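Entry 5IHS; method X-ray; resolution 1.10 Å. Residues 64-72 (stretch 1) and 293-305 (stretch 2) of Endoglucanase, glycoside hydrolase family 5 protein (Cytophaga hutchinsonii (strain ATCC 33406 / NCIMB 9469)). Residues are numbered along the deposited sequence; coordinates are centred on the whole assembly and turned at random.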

# COMPACT_ATOMS: atom_id res chain seq x y z
N GLY A 64 -2.92 16.12 3.32
CA GLY A 64 -1.49 16.33 3.26
C GLY A 64 -0.87 16.75 4.57
O GLY A 64 0.35 16.62 4.73
N GLN A 65 -1.67 17.23 5.53
CA GLN A 65 -1.11 17.64 6.82
C GLN A 65 -0.49 16.47 7.57
O GLN A 65 0.32 16.71 8.48
CB GLN A 65 -2.16 18.34 7.69
CG GLN A 65 -3.33 17.49 8.18
CD GLN A 65 -4.51 17.46 7.22
OE1 GLN A 65 -4.34 17.51 6.00
NE2 GLN A 65 -5.72 17.37 7.78
N TYR A 66 -0.83 15.23 7.24
CA TYR A 66 -0.27 14.05 7.91
C TYR A 66 0.96 13.49 7.20
O TYR A 66 1.53 12.50 7.69
CB TYR A 66 -1.34 12.95 8.07
CG TYR A 66 -2.49 13.39 8.96
CD1 TYR A 66 -2.33 13.51 10.33
CD2 TYR A 66 -3.72 13.70 8.42
CE1 TYR A 66 -3.37 13.92 11.15
CE2 TYR A 66 -4.77 14.13 9.23
CZ TYR A 66 -4.59 14.23 10.59
OH TYR A 66 -5.65 14.67 11.38
N TYR A 67 1.36 14.09 6.08
CA TYR A 67 2.52 13.61 5.30
C TYR A 67 3.79 14.21 5.89
O TYR A 67 4.42 15.10 5.32
CB TYR A 67 2.36 13.97 3.82
CG TYR A 67 1.45 13.03 3.06
CD1 TYR A 67 0.09 12.95 3.36
CD2 TYR A 67 1.95 12.23 2.04
CE1 TYR A 67 -0.73 12.07 2.68
CE2 TYR A 67 1.12 11.35 1.35
CZ TYR A 67 -0.21 11.27 1.68
OH TYR A 67 -0.99 10.37 1.00
N ASN A 68 4.19 13.70 7.06
CA ASN A 68 5.31 14.31 7.76
C ASN A 68 6.04 13.28 8.61
O ASN A 68 5.54 12.18 8.88
CB ASN A 68 4.87 15.53 8.58
CG ASN A 68 3.98 15.16 9.74
OD1 ASN A 68 4.43 14.49 10.67
ND2 ASN A 68 2.72 15.58 9.70
N SER A 69 7.25 13.65 9.02
CA SER A 69 8.11 12.72 9.73
C SER A 69 7.61 12.41 11.14
O SER A 69 7.90 11.32 11.66
CB SER A 69 9.55 13.23 9.76
OG SER A 69 9.64 14.50 10.33
N ASP A 70 6.89 13.34 11.78
CA ASP A 70 6.35 13.04 13.11
C ASP A 70 5.32 11.92 13.04
O ASP A 70 5.32 11.01 13.88
CB ASP A 70 5.72 14.30 13.72
CG ASP A 70 6.75 15.37 14.02
OD1 ASP A 70 7.87 15.04 14.46
OD2 ASP A 70 6.43 16.56 13.84
N VAL A 71 4.44 11.95 12.03
CA VAL A 71 3.48 10.87 11.83
C VAL A 71 4.19 9.56 11.56
O VAL A 71 3.84 8.52 12.12
CB VAL A 71 2.48 11.25 10.72
CG1 VAL A 71 1.68 10.04 10.24
CG2 VAL A 71 1.54 12.34 11.23
N VAL A 72 5.18 9.56 10.66
CA VAL A 72 5.86 8.30 10.34
C VAL A 72 6.52 7.71 11.59
O VAL A 72 6.43 6.51 11.85
CB VAL A 72 6.85 8.48 9.18
CG1 VAL A 72 7.68 7.23 8.97
CG2 VAL A 72 6.09 8.83 7.89
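Stretch 2 (293-305) AIVPAASPYGGWA

Two hydrogen bonds from side chains of stretch 1 to backbone carbonyls of stretch 2 fix the loop 293-305 against residues 64-72. The phenol of Tyr66 donates from OH to Ala298 O at 2.7 Å, and the amide of Asn68 donates from ND2 to Pro300 O at 2.8 Å, with a nearly straight N-H...O angle of 163°. Both acceptors are main-chain oxygens, so stretch 2 is held by its backbone at two points two residues apart.

Asn68 is the pivot of the contact. It occupies the N-cap position of the helix that begins at Ser69, and its OD1 accepts from Val71 N at 2.9 Å, which satisfies a free amide of the first turn. While OD1 caps the helix, ND2 faces the loop; besides Pro300 O it makes a weak bond to Gln65 O, 2.9 Å away, at an angle of 127°. One side chain thus joins the helix start, the preceding 3-10 segment (64-66) and stretch 2.

Stretch 2 has no regular helix or strand and takes its shape from turns. A type II turn runs from Val295 to Ala298, with Ala297 at positive phi and Ala298 N bonded to Val295 O at 3.0 Å. A type I turn follows from Ser299 to Gly302, closed by Gly302 N to Ser299 O at 3.3 Å and braced by Tyr301 N to Ser299 OG at 3.0 Å. The indole returns to the same carbonyl, Trp304 NE1 donating to Ser299 O at 2.8 Å.

The second turn follows stretch 1 in the same chain direction: the CA atoms of Tyr66 and Pro300 lie 5.2 Å apart, those of Asp70 and Tyr301 5.1 Å, and those of Val71 and Gly302 4.9 Å. At Gly302 an ideal CB would point toward stretch 1 and lie 3.6 Å from Asp70 O, a contact and not a clash. Its phi/psi of 82/-155° would jam a CB against the preceding carbonyl, which by itself calls for glycine.

Around these bonds the packing centres on the buried ring of Tyr66. Ala298 O and Ser299 O both meet its edge, the latter 3.4 Å from Tyr66 CE1. Pro300 CA comes within 3.6 Å of Tyr66 CE1, while Ile294 CD1 reaches Tyr66 CZ at 3.7 Å. Tyr66 CD1 in turn lies at the edge of the Trp304 ring, 4.2 Å from CZ2, and Val71 CG1 approaches Trp304 CH2 at 4.3 Å. The other methyl of Val71, CG2, sits 3.2 Å from Pro300 O.

Farther out, Pro300 CB rests 3.6 Å from Gln65 O, and Asp70 OD2 meets the edge of the Tyr301 ring, 3.3 Å from CD1. These contacts involve the more exposed residues of an interface that buries 420 Å² in all, counting both stretches, with Tyr66 and Pro300 contributing the largest shares.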

# COMPACT_ATOMS: atom_id res chain seq x y z
N ALA A 293 -9.05 6.36 10.69
CA ALA A 293 -8.46 5.75 11.89
C ALA A 293 -8.46 6.69 13.09
O ALA A 293 -8.33 6.22 14.24
CB ALA A 293 -7.02 5.33 11.60
N ILE A 294 -8.54 8.00 12.86
CA ILE A 294 -8.39 8.99 13.91
C ILE A 294 -9.55 9.98 13.82
O ILE A 294 -10.17 10.15 12.76
CB ILE A 294 -7.00 9.68 13.85
CG1 ILE A 294 -6.82 10.43 12.52
CG2 ILE A 294 -5.90 8.66 14.09
CD1 ILE A 294 -5.43 11.04 12.30
N VAL A 295 -9.87 10.61 14.95
CA VAL A 295 -11.04 11.50 15.05
C VAL A 295 -10.79 12.84 14.38
O VAL A 295 -9.63 13.24 14.18
CB VAL A 295 -11.44 11.71 16.52
CG1 VAL A 295 -11.77 10.40 17.19
CG2 VAL A 295 -10.36 12.46 17.29
N PRO A 296 -11.84 13.60 14.06
CA PRO A 296 -11.65 14.94 13.49
C PRO A 296 -10.72 15.78 14.35
O PRO A 296 -10.83 15.82 15.58
CB PRO A 296 -13.07 15.50 13.44
CG PRO A 296 -13.90 14.27 13.21
CD PRO A 296 -13.26 13.21 14.06
N ALA A 297 -9.77 16.44 13.68
CA ALA A 297 -8.78 17.34 14.27
C ALA A 297 -7.67 16.61 15.01
O ALA A 297 -6.85 17.26 15.67
CB ALA A 297 -9.40 18.43 15.15
N ALA A 298 -7.59 15.29 14.91
CA ALA A 298 -6.47 14.59 15.53
C ALA A 298 -5.15 15.18 15.05
O ALA A 298 -4.99 15.51 13.87
CB ALA A 298 -6.54 13.10 15.19
N SER A 299 -4.20 15.31 15.97
CA SER A 299 -3.00 16.10 15.74
C SER A 299 -2.27 15.69 14.46
O SER A 299 -1.99 14.49 14.26
CB SER A 299 -2.03 15.94 16.91
OG SER A 299 -0.81 16.61 16.62
N PRO A 300 -1.86 16.65 13.63
CA PRO A 300 -0.99 16.31 12.49
C PRO A 300 0.40 15.84 12.89
O PRO A 300 1.15 15.41 12.01
CB PRO A 300 -0.92 17.63 11.71
CG PRO A 300 -2.04 18.46 12.20
CD PRO A 300 -2.25 18.07 13.62
N TYR A 301 0.76 15.88 14.18
CA TYR A 301 2.06 15.44 14.63
C TYR A 301 2.04 14.05 15.23
O TYR A 301 3.07 13.60 15.74
CB TYR A 301 2.62 16.42 15.66
CG TYR A 301 2.68 17.83 15.16
CD1 TYR A 301 3.64 18.22 14.24
CD2 TYR A 301 1.78 18.78 15.61
CE1 TYR A 301 3.69 19.51 13.77
CE2 TYR A 301 1.83 20.08 15.15
CZ TYR A 301 2.79 20.44 14.24
OH TYR A 301 2.83 21.73 13.78
N GLY A 302 0.92 13.34 15.18
CA GLY A 302 0.84 12.05 15.84
C GLY A 302 0.55 12.22 17.32
O GLY A 302 -0.02 13.21 17.76
N GLY A 303 0.95 11.22 18.10
CA GLY A 303 0.72 11.26 19.53
C GLY A 303 -0.70 10.93 19.95
O GLY A 303 -1.09 11.25 21.08
N TRP A 304 -1.47 10.28 19.09
CA TRP A 304 -2.91 10.10 19.30
C TRP A 304 -3.17 9.16 20.47
O TRP A 304 -2.72 8.01 20.48
CB TRP A 304 -3.53 9.55 18.03
CG TRP A 304 -3.15 10.34 16.81
CD1 TRP A 304 -3.27 11.68 16.63
CD2 TRP A 304 -2.57 9.82 15.62
NE1 TRP A 304 -2.80 12.03 15.38
CE2 TRP A 304 -2.38 10.90 14.74
CE3 TRP A 304 -2.21 8.54 15.20
CZ2 TRP A 304 -1.81 10.73 13.48
CZ3 TRP A 304 -1.66 8.38 13.96
CH2 TRP A 304 -1.48 9.46 13.10
N ALA A 305 -3.92 9.65 21.45
CA ALA A 305 -4.29 8.87 22.61
C ALA A 305 -5.54 8.07 22.28
O ALA A 305 -6.12 8.19 21.21
CB ALA A 305 -4.51 9.80 23.81